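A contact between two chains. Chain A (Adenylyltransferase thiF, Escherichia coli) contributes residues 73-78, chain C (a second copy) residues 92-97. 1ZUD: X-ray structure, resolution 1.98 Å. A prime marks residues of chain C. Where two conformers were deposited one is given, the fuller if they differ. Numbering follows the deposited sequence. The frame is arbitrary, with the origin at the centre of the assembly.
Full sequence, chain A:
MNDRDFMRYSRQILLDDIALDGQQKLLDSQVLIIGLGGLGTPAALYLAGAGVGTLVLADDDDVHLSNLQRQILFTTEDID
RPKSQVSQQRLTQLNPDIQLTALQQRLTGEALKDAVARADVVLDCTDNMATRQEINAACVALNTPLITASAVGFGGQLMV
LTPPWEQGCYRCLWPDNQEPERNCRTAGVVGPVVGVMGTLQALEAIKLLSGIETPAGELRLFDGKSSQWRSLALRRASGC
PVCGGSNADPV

Chain A (73-78) LFTTED
Chain C (92-97) TQLNPD

The contact is organised around one backbone carbonyl at the end of a helix. Gln93′ O accepts a hydrogen bond from Thr76 N at 3.0 Å, with an N-H...O angle of 166°. The same Gln93′ O accepts from water 1 at 3.2 Å, and that water in turn accepts from Glu77 N at 2.7 Å. Two successive amides of chain A thus reach this oxygen, one directly and one through water.

On chain C, residues 92-94 are the last part of a helix. Gln93′ has phi/psi -68/-37 and Leu94′ -71/-47. Asn95′ leaves helical values at -145/93, and Pro96′ follows at -77/2 with a C-gamma endo ring. On chain A, Phe74 (-95/164) and Thr75 (-134/169) are extended. Thr76 (-58/-33), Glu77 (-74/-9) and Asp78 (-90/-8) form a 3-10 segment. The closest pair of CA atoms is Thr75 CA and Leu94′ CA, 4.3 Å apart, which sets the register.

Chain A holds its turn with its own bonds. Asp78 N donates to Thr75 O at 2.9 Å. Asp78, chi1 m, returns OD2 to accept from Thr75 N at 2.8 Å. Thr75, chi1 p, places OG1 3.1 Å from Glu77 OE2. Its methyl faces chain C, with CG2 4.0 Å from Gln93′ CB.

Thr76 points its CA-to-CB bond toward chain C. Its chi1 is m, and OG1 lies 3.4 Å from Gln93′ O and 3.3 Å from Leu94′ O. Both are weak hydrogen-bond geometries, and which carbonyl takes the one proton is open. A short side chain with a hydroxyl fits here, close to the helix end. Thr76 OG1 is also 3.7 Å from Pro96′ CD, so the proline ring packs beside it.

Leu94′ starts away from chain A at CB, but its end comes nearer. With chi1 t and chi2 p, CD1 sits 3.2 Å from Phe74 O, a close van der Waals contact. Leu94′, Phe74 and Thr75 are buried, and an aliphatic Leu94′ suits that setting. Phe74, chi1 m, leads its ring away from chain C.

Gln93′ has the largest area covered by the opposite stretch, 66 Å². Its chi1 is -81° and chi2 166° in the conformer given. Glu77, chi1 p and chi2 t, brings OE2 to 3.5 Å from Gln93′ OE1. Glu77 is exposed, a suitable place for its carboxylate. The two stretches together bury 258 Å².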

# COMPACT_ATOMS: atom_id res chain seq x y z
N LEU A 73 7.19 11.81 -8.43
CA LEU A 73 8.05 12.86 -7.99
C LEU A 73 8.32 13.84 -9.16
O LEU A 73 8.67 14.99 -8.94
CB LEU A 73 9.35 12.24 -7.48
CG LEU A 73 10.47 13.12 -6.89
CD1 LEU A 73 9.93 13.84 -5.64
CD2 LEU A 73 11.63 12.28 -6.50
N PHE A 74 8.12 13.40 -10.41
CA PHE A 74 8.43 14.22 -11.60
C PHE A 74 7.27 15.03 -12.19
O PHE A 74 6.10 14.79 -11.89
CB PHE A 74 9.04 13.31 -12.69
CG PHE A 74 10.16 12.46 -12.18
CD1 PHE A 74 10.29 11.13 -12.55
CD2 PHE A 74 11.10 13.01 -11.29
CE1 PHE A 74 11.34 10.34 -12.05
CE2 PHE A 74 12.13 12.23 -10.78
CZ PHE A 74 12.25 10.89 -11.16
N THR A 75 7.59 16.00 -13.03
CA THR A 75 6.57 16.82 -13.67
C THR A 75 6.89 16.96 -15.17
O THR A 75 7.96 16.61 -15.63
CB THR A 75 6.49 18.27 -13.07
OG1 THR A 75 7.69 18.99 -13.42
CG2 THR A 75 6.30 18.24 -11.53
N THR A 76 5.93 17.47 -15.92
CA THR A 76 6.14 17.67 -17.35
C THR A 76 7.34 18.58 -17.63
O THR A 76 8.01 18.37 -18.61
CB THR A 76 4.90 18.27 -18.00
OG1 THR A 76 3.81 17.32 -17.90
CG2 THR A 76 5.15 18.53 -19.46
N GLU A 77 7.63 19.56 -16.77
CA GLU A 77 8.79 20.42 -17.03
C GLU A 77 10.13 19.72 -16.77
O GLU A 77 11.20 20.27 -17.10
CB GLU A 77 8.71 21.70 -16.19
CG GLU A 77 8.92 21.47 -14.72
CD GLU A 77 8.17 22.46 -13.87
OE1 GLU A 77 8.28 23.68 -14.16
OE2 GLU A 77 7.48 22.01 -12.91
N ASP A 78 10.10 18.52 -16.19
CA ASP A 78 11.36 17.81 -15.93
C ASP A 78 11.76 16.93 -17.11
O ASP A 78 12.84 16.35 -17.11
CB ASP A 78 11.21 16.90 -14.70
CG ASP A 78 10.88 17.67 -13.45
OD1 ASP A 78 11.44 18.78 -13.24
OD2 ASP A 78 10.07 17.14 -12.66
N THR C 92 -1.43 20.10 -11.97
CA THR C 92 -1.40 20.43 -13.38
C THR C 92 0.03 20.38 -13.90
O THR C 92 0.21 20.17 -15.10
CB THR C 92 -2.08 21.81 -13.79
OG1 THR C 92 -1.10 22.77 -14.18
CG2 THR C 92 -2.96 22.32 -12.72
N GLN C 93 1.02 20.52 -13.02
CA GLN C 93 2.43 20.42 -13.45
C GLN C 93 2.71 18.97 -13.86
O GLN C 93 3.47 18.69 -14.81
CB GLN C 93 3.37 20.79 -12.29
CG GLN C 93 3.54 22.29 -12.08
CD GLN C 93 4.18 22.63 -10.76
OE1 GLN C 93 5.11 21.96 -10.31
NE2 GLN C 93 3.70 23.69 -10.12
N LEU C 94 2.11 18.04 -13.13
CA LEU C 94 2.29 16.63 -13.44
C LEU C 94 1.55 16.30 -14.74
O LEU C 94 2.07 15.64 -15.66
CB LEU C 94 1.72 15.80 -12.28
CG LEU C 94 1.70 14.28 -12.51
CD1 LEU C 94 3.13 13.71 -12.59
CD2 LEU C 94 0.89 13.64 -11.38
N ASN C 95 0.31 16.77 -14.82
CA ASN C 95 -0.54 16.49 -15.95
C ASN C 95 -1.46 17.68 -16.29
O ASN C 95 -2.58 17.81 -15.79
CB ASN C 95 -1.37 15.21 -15.68
CG ASN C 95 -2.10 14.70 -16.94
OD1 ASN C 95 -2.16 15.40 -17.94
ND2 ASN C 95 -2.67 13.48 -16.87
N PRO C 96 -1.00 18.55 -17.21
CA PRO C 96 -1.75 19.74 -17.65
C PRO C 96 -2.86 19.44 -18.63
O PRO C 96 -3.52 20.34 -19.09
CB PRO C 96 -0.66 20.61 -18.31
CG PRO C 96 0.28 19.59 -18.92
CD PRO C 96 0.33 18.46 -17.85
N ASP C 97 -3.08 18.17 -18.94
CA ASP C 97 -4.09 17.79 -19.92
C ASP C 97 -5.42 17.31 -19.35
O ASP C 97 -6.33 16.93 -20.07
CB ASP C 97 -3.50 16.73 -20.87
CG ASP C 97 -2.31 17.28 -21.68
OD1 ASP C 97 -2.35 18.49 -21.97
OD2 ASP C 97 -1.38 16.55 -22.03
O HOH W 1 5.70 20.85 -15.35